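Selenium-binding protein (Sulfolobus tokodaii, PDB 2ECE) is of unknown function, folds as a beta-propeller of the selenium-binding protein family and may therefore bind selenium. Local coordinates at residues 54-57 / 58-61; 216-219 / 220-223; 272-276 / 277-281. All coordinates share one frame; numbering follows the deposited sequence.

Contact 1 of 3, residues 54-57 / 58-61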
loop_
_atom_site.group_PDB
_atom_site.type_symbol
_atom_site.label_atom_id
_atom_site.label_comp_id
_atom_site.label_asym_id
_atom_site.label_seq_id
_atom_site.Cartn_x
_atom_site.Cartn_y
_atom_site.Cartn_z
ATOM N N SER A 54 -10.070 19.573 16.542
ATOM C CA SER A 54 -9.766 20.694 15.664
ATOM C C SER A 54 -11.015 21.257 15.015
ATOM O O SER A 54 -11.973 20.533 14.748
ATOM C CB SER A 54 -8.786 20.272 14.569
ATOM O OG SER A 54 -8.621 21.322 13.629
ATOM N N GLU A 55 -10.998 22.558 14.749
ATOM C CA GLU A 55 -12.134 23.202 14.117
ATOM C C GLU A 55 -12.191 22.886 12.623
ATOM O O GLU A 55 -13.202 23.137 11.965
ATOM C CB GLU A 55 -12.083 24.708 14.378
ATOM C CG GLU A 55 -12.369 25.028 15.846
ATOM C CD GLU A 55 -12.188 26.487 16.199
ATOM O OE1 GLU A 55 -12.583 26.871 17.321
ATOM O OE2 GLU A 55 -11.648 27.248 15.369
ATOM N N THR A 56 -11.105 22.328 12.091
ATOM C CA THR A 56 -11.073 21.946 10.683
ATOM C C THR A 56 -10.987 20.425 10.572
ATOM O O THR A 56 -10.416 19.886 9.626
ATOM C CB THR A 56 -9.887 22.595 9.923
ATOM O OG1 THR A 56 -8.672 22.436 10.668
ATOM C CG2 THR A 56 -10.163 24.071 9.684
ATOM N N TYR A 57 -11.575 19.743 11.550
ATOM C CA TYR A 57 -11.594 18.284 11.589
ATOM C C TYR A 57 -12.328 17.724 10.370
ATOM O O TYR A 57 -13.374 18.239 9.980
ATOM C CB TYR A 57 -12.280 17.823 12.881
ATOM C CG TYR A 57 -12.555 16.337 12.978
ATOM C CD1 TYR A 57 -11.519 15.403 12.912
ATOM C CD2 TYR A 57 -13.854 15.865 13.166
ATOM C CE1 TYR A 57 -11.772 14.035 13.036
ATOM C CE2 TYR A 57 -14.116 14.508 13.290
ATOM C CZ TYR A 57 -13.071 13.597 13.224
ATOM O OH TYR A 57 -13.335 12.254 13.345
ATOM N N SER A 58 -11.763 16.680 9.768
ATOM C CA SER A 58 -12.345 16.025 8.595
ATOM C C SER A 58 -12.406 16.921 7.360
ATOM O O SER A 58 -13.261 16.740 6.486
ATOM C CB SER A 58 -13.752 15.510 8.922
ATOM O OG SER A 58 -14.232 14.656 7.894
ATOM N N LYS A 59 -11.491 17.884 7.288
ATOM C CA LYS A 59 -11.426 18.808 6.164
ATOM C C LYS A 59 -10.070 18.756 5.480
ATOM O O LYS A 59 -9.057 18.494 6.124
ATOM C CB LYS A 59 -11.620 20.245 6.632
ATOM C CG LYS A 59 -13.038 20.730 6.829
ATOM C CD LYS A 59 -12.962 22.217 7.144
ATOM C CE LYS A 59 -14.304 22.915 7.117
ATOM N NZ LYS A 59 -14.108 24.344 7.482
ATOM N N ILE A 60 -10.051 19.017 4.177
ATOM C CA ILE A 60 -8.791 19.073 3.450
ATOM C C ILE A 60 -8.351 20.498 3.747
ATOM O O ILE A 60 -9.027 21.451 3.356
ATOM C CB ILE A 60 -8.994 18.933 1.939
ATOM C CG1 ILE A 60 -9.510 17.533 1.609
ATOM C CG2 ILE A 60 -7.687 19.226 1.222
ATOM C CD1 ILE A 60 -10.043 17.393 0.192
ATOM N N VAL A 61 -7.236 20.662 4.445
ATOM C CA VAL A 61 -6.790 21.999 4.790
ATOM C C VAL A 61 -5.735 22.552 3.844
ATOM O O VAL A 61 -5.404 23.737 3.903
ATOM C CB VAL A 61 -6.273 22.030 6.233
ATOM C CG1 VAL A 61 -7.397 21.644 7.182
ATOM C CG2 VAL A 61 -5.103 21.076 6.385
#
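T56 and V61 make the tighter side-chain packing of this loop: CG1 of V61 lies 3.8 Å from CB of T56, the two side chains crossing at about a right angle. With CG1 anti to its own carbonyl carbon (chi1 -61°), V61 turns this methyl back toward the threonine. The hydroxyl OG1 of T56 is bound by D49 and R118, so the valine packs against a threonine whose rotation is set from outside the turn. Two beta turns overlap here, a type I from S54 to Y57 and a type II from T56 to K59, and S58 takes left-handed backbone angles in the second. An ST turn starts the chain reversal, T56 N donating to S54 OG at 3.1 Å. Across the second turn the bond from K59 N to T56 O, at 3.3 Å, is weak and doubtful. Over one face of the Y57 ring, displaced toward its rim, sits CB of S58; the two hydroxyls go to different partners, OH of Y57 to K420 and OG of S58 to the backbone N of F436. The solvent side is looser. There the exposed K59 runs extended past T56, its CD 4.0 Å from T56 CA, and touches with methylenes alone. Together with the backbone bonds of S58 and K59 to D49, the hydroxyls of S54, T56, Y57 and S58 probably help to hold this loop on its neighbours.

Contact 2 of 3, residues 216-219 / 220-223; sequences GLKL and EHLK
With CG anti to the carbonyl carbon in both K218 (chi1 -76°) and H221 (chi1 -74°), the two side chains lie side by side and point the same way. CB of K218 stands over the centre of the imidazole, 3.7 Å from its centroid and only 6° off the ring normal, a CH-pi contact. Further out, K218 CD comes to 3.4 Å from H221 CE1, and a bend at the last torsion then leads the ammonium away. Backbone joins the same pair: H221 N donates to K218 O at 2.6 Å, from above the carbonyl plane. Water 1 sits at the ND1 edge of the ring and links the pair further, donating to G216 O, accepting from K218 N and lying 3.1 Å from H221 ND1. Replacing H221 by an alanine would probably leave this water without its side-chain partner and the methylenes of K218 without the flat surface they cover. The turn leads from helix 210-213 into helix 222-225, both within the excursion between strands 201-204 and 229-234 of one propeller blade. E220, bent at chi2, folds its carboxylate back so that CD lies 3.7 Å from K218 CB. On the buried side L222 meets two leucines: its CG is 4.3 Å from L217 CD2, and its CD1 touches CD1 of L219. L217 also packs on W405 and F409 of helix 403-409, while L219 reaches I312 and F316. L219 O receives a weak bond from L222 N and a second from water 2 at 2.8 Å, which in turn accepts from K223 N.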
loop_
_atom_site.group_PDB
_atom_site.type_symbol
_atom_site.label_atom_id
_atom_site.label_comp_id
_atom_site.label_asym_id
_atom_site.label_seq_id
_atom_site.Cartn_x
_atom_site.Cartn_y
_atom_site.Cartn_z
ATOM N N GLY A 216 -4.964 -1.325 -18.644
ATOM C CA GLY A 216 -6.059 -2.054 -18.030
ATOM C C GLY A 216 -5.822 -3.544 -17.890
ATOM O O GLY A 216 -4.823 -4.078 -18.372
ATOM N N LEU A 217 -6.755 -4.218 -17.225
ATOM C CA LEU A 217 -6.665 -5.654 -17.006
ATOM C C LEU A 217 -7.248 -6.389 -18.203
ATOM O O LEU A 217 -8.389 -6.150 -18.591
ATOM C CB LEU A 217 -7.455 -6.051 -15.759
ATOM C CG LEU A 217 -7.108 -7.329 -14.984
ATOM C CD1 LEU A 217 -8.397 -7.901 -14.422
ATOM C CD2 LEU A 217 -6.410 -8.355 -15.860
ATOM N N LYS A 218 -6.452 -7.269 -18.793
ATOM C CA LYS A 218 -6.905 -8.062 -19.921
ATOM C C LYS A 218 -6.886 -9.493 -19.420
ATOM O O LYS A 218 -5.823 -10.086 -19.248
ATOM C CB LYS A 218 -5.966 -7.881 -21.117
ATOM C CG LYS A 218 -6.162 -6.554 -21.836
ATOM C CD LYS A 218 -5.128 -6.332 -22.933
ATOM C CE LYS A 218 -5.423 -5.054 -23.712
ATOM N NZ LYS A 218 -5.604 -3.877 -22.810
ATOM N N LEU A 219 -8.073 -10.029 -19.160
ATOM C CA LEU A 219 -8.221 -11.390 -18.656
ATOM C C LEU A 219 -7.368 -12.437 -19.365
ATOM O O LEU A 219 -6.973 -13.429 -18.755
ATOM C CB LEU A 219 -9.700 -11.797 -18.700
ATOM C CG LEU A 219 -10.526 -11.530 -17.434
ATOM C CD1 LEU A 219 -10.011 -10.298 -16.706
ATOM C CD2 LEU A 219 -11.992 -11.368 -17.812
ATOM N N GLU A 220 -7.072 -12.224 -20.644
ATOM C CA GLU A 220 -6.258 -13.187 -21.374
ATOM C C GLU A 220 -4.792 -13.111 -20.947
ATOM O O GLU A 220 -4.015 -14.028 -21.217
ATOM C CB GLU A 220 -6.357 -12.948 -22.882
ATOM C CG GLU A 220 -5.908 -11.564 -23.316
ATOM C CD GLU A 220 -7.061 -10.579 -23.420
ATOM O OE1 GLU A 220 -7.991 -10.657 -22.586
ATOM O OE2 GLU A 220 -7.030 -9.720 -24.331
ATOM N N HIS A 221 -4.425 -12.020 -20.278
ATOM C CA HIS A 221 -3.054 -11.807 -19.802
ATOM C C HIS A 221 -2.770 -12.516 -18.477
ATOM O O HIS A 221 -1.621 -12.831 -18.165
ATOM C CB HIS A 221 -2.783 -10.317 -19.571
ATOM C CG HIS A 221 -2.617 -9.507 -20.820
ATOM N ND1 HIS A 221 -2.207 -8.191 -20.789
ATOM C CD2 HIS A 221 -2.818 -9.810 -22.124
ATOM C CE1 HIS A 221 -2.162 -7.718 -22.023
ATOM N NE2 HIS A 221 -2.529 -8.679 -22.850
ATOM N N LEU A 222 -3.819 -12.738 -17.693
ATOM C CA LEU A 222 -3.692 -13.361 -16.381
ATOM C C LEU A 222 -2.778 -14.572 -16.247
ATOM O O LEU A 222 -1.869 -14.572 -15.417
ATOM C CB LEU A 222 -5.075 -13.710 -15.837
ATOM C CG LEU A 222 -5.799 -12.562 -15.134
ATOM C CD1 LEU A 222 -7.212 -12.982 -14.773
ATOM C CD2 LEU A 222 -5.020 -12.169 -13.883
ATOM N N LYS A 223 -3.002 -15.600 -17.057
ATOM C CA LYS A 223 -2.190 -16.808 -16.961
ATOM C C LYS A 223 -0.689 -16.649 -17.188
ATOM O O LYS A 223 0.109 -17.157 -16.402
ATOM C CB LYS A 223 -2.736 -17.891 -17.901
ATOM C CG LYS A 223 -1.818 -19.104 -18.044
ATOM C CD LYS A 223 -2.528 -20.284 -18.698
ATOM C CE LYS A 223 -3.070 -21.251 -17.649
ATOM N NZ LYS A 223 -1.972 -21.900 -16.865
HETATM O O HOH W 1 -3.506 -6.812 -18.396
HETATM O O HOH W 2 -5.363 -15.752 -18.822
#

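Contact 3 of 3, residues 272-276 / 277-281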
loop_
_atom_site.group_PDB
_atom_site.type_symbol
_atom_site.label_atom_id
_atom_site.label_comp_id
_atom_site.label_asym_id
_atom_site.label_seq_id
_atom_site.Cartn_x
_atom_site.Cartn_y
_atom_site.Cartn_z
ATOM N N VAL A 272 -4.675 -11.590 -5.115
ATOM C CA VAL A 272 -5.936 -11.001 -5.560
ATOM C C VAL A 272 -6.986 -11.904 -6.204
ATOM O O VAL A 272 -8.160 -11.845 -5.834
ATOM C CB VAL A 272 -5.682 -9.811 -6.521
ATOM C CG1 VAL A 272 -7.010 -9.186 -6.940
ATOM C CG2 VAL A 272 -4.804 -8.767 -5.834
ATOM N N VAL A 273 -6.589 -12.738 -7.154
ATOM C CA VAL A 273 -7.581 -13.561 -7.826
ATOM C C VAL A 273 -7.117 -14.953 -8.242
ATOM O O VAL A 273 -5.988 -15.145 -8.700
ATOM C CB VAL A 273 -8.125 -12.810 -9.063
ATOM C CG1 VAL A 273 -6.976 -12.418 -9.969
ATOM C CG2 VAL A 273 -9.133 -13.671 -9.812
ATOM N N SER A 274 -8.006 -15.926 -8.064
ATOM C CA SER A 274 -7.728 -17.304 -8.435
ATOM C C SER A 274 -8.263 -17.551 -9.834
ATOM O O SER A 274 -9.385 -17.167 -10.146
ATOM C CB SER A 274 -8.409 -18.267 -7.463
ATOM O OG SER A 274 -8.510 -19.560 -8.035
ATOM N N LEU A 275 -7.463 -18.189 -10.679
ATOM C CA LEU A 275 -7.903 -18.478 -12.036
ATOM C C LEU A 275 -8.926 -19.614 -12.052
ATOM O O LEU A 275 -9.547 -19.875 -13.081
ATOM C CB LEU A 275 -6.714 -18.854 -12.921
ATOM C CG LEU A 275 -5.672 -17.765 -13.196
ATOM C CD1 LEU A 275 -4.655 -18.285 -14.188
ATOM C CD2 LEU A 275 -6.351 -16.521 -13.742
ATOM N N LYS A 276 -9.100 -20.281 -10.914
ATOM C CA LYS A 276 -10.050 -21.390 -10.814
ATOM C C LYS A 276 -11.465 -20.939 -10.456
ATOM O O LYS A 276 -12.439 -21.392 -11.065
ATOM C CB LYS A 276 -9.585 -22.406 -9.767
ATOM C CG LYS A 276 -10.566 -23.560 -9.559
ATOM C CD LYS A 276 -10.313 -24.304 -8.249
ATOM C CE LYS A 276 -11.322 -25.437 -8.048
ATOM N NZ LYS A 276 -11.249 -26.062 -6.688
ATOM N N ASP A 277 -11.585 -20.055 -9.468
ATOM C CA ASP A 277 -12.901 -19.598 -9.042
ATOM C C ASP A 277 -13.000 -18.123 -8.669
ATOM O O ASP A 277 -13.958 -17.714 -8.012
ATOM C CB ASP A 277 -13.388 -20.445 -7.866
ATOM C CG ASP A 277 -12.429 -20.413 -6.690
ATOM O OD1 ASP A 277 -11.442 -19.648 -6.750
ATOM O OD2 ASP A 277 -12.662 -21.147 -5.706
ATOM N N LEU A 278 -12.018 -17.325 -9.076
ATOM C CA LEU A 278 -12.029 -15.887 -8.800
ATOM C C LEU A 278 -11.941 -15.494 -7.327
ATOM O O LEU A 278 -12.210 -14.345 -6.982
ATOM C CB LEU A 278 -13.292 -15.242 -9.386
ATOM C CG LEU A 278 -13.538 -15.278 -10.894
ATOM C CD1 LEU A 278 -14.957 -14.806 -11.182
ATOM C CD2 LEU A 278 -12.526 -14.395 -11.598
ATOM N N SER A 279 -11.579 -16.430 -6.456
ATOM C CA SER A 279 -11.471 -16.115 -5.037
ATOM C C SER A 279 -10.173 -15.371 -4.737
ATOM O O SER A 279 -9.256 -15.340 -5.561
ATOM C CB SER A 279 -11.507 -17.392 -4.200
ATOM O OG SER A 279 -10.353 -18.176 -4.432
ATOM N N SER A 280 -10.119 -14.759 -3.560
ATOM C CA SER A 280 -8.925 -14.054 -3.102
ATOM C C SER A 280 -8.426 -14.889 -1.936
ATOM O O SER A 280 -9.205 -15.611 -1.301
ATOM C CB SER A 280 -9.262 -12.635 -2.616
ATOM O OG SER A 280 -9.518 -11.759 -3.705
ATOM N N SER A 281 -7.131 -14.821 -1.658
ATOM C CA SER A 281 -6.591 -15.583 -0.550
ATOM C C SER A 281 -5.463 -14.828 0.122
ATOM O O SER A 281 -4.750 -14.051 -0.519
ATOM C CB SER A 281 -6.101 -16.958 -1.024
ATOM O OG SER A 281 -5.220 -16.854 -2.127
HETATM O O HOH W 3 -10.865 -11.878 -6.248
#
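D277 faces S274 across the loop, with OD1 near the serine hydroxyl. Its CG lies between the backbone N and the carbonyl carbon (chi1 57°), which folds the carboxylate back over the following residues in an Asx turn. OD1 accepts from S279 OG at 3.0 Å on the syn side and from S279 N at 3.2 Å from well above the carboxylate plane, both donors coming from the same face. These two bonds help to set the rotation of the carboxylate. S274 OG in turn accepts from K276 N at 3.0 Å, so an ST turn precedes the Asx turn in the same loop. K276 NZ is too far from the carboxylate for a salt bridge, though its charge may still help to stabilise it.

L278 comes next, in left-handed backbone angles, and its N donates to S274 O at 2.8 Å. Its side chain runs beside that of V273, CD2 meeting CG2 at 3.9 Å, and also packs on F316. These residues close the beta hairpin of strands 266-274 and 280-288, neighbours in the antiparallel sheet of one propeller blade.

S279 presents its carbonyl to the first strand: O takes a weak bond from S274 N at 2.9 Å and a CA-H...O contact from V273. S280 follows with its hydroxyl turned across the hairpin. OG donates to V272 O in a short bond of 2.5 Å, tilted 27° from the carbonyl plane, and is also bonded to the backbone N of V323. Water 3 gives V272 O a second donor at 2.7 Å and also donates to L278 O.

Along the chain the three contacts follow one another in series, all at or beside chain turns of the beta-propeller: a loop entering a strand, a loop entering a helix, and a hairpin. Contact 1 leads from strand 44-49 into strand 60-65, one outermost strand of a four-stranded sheet whose other edge is the late strand 443-449, so N- and C-terminal parts of the chain share one blade and close the ring. Contacts 2 and 3 lie on the opposite side of the chain's centre, their centres 41 Å and 40 Å from that of contact 1. Their own centres are 13 Å apart and the contacts touch, L275 CD2 packing on L222 CB at 3.7 Å. R251 of strand 250-258 bonds to the K223 carbonyl and pairs with V273, linking two successive blades.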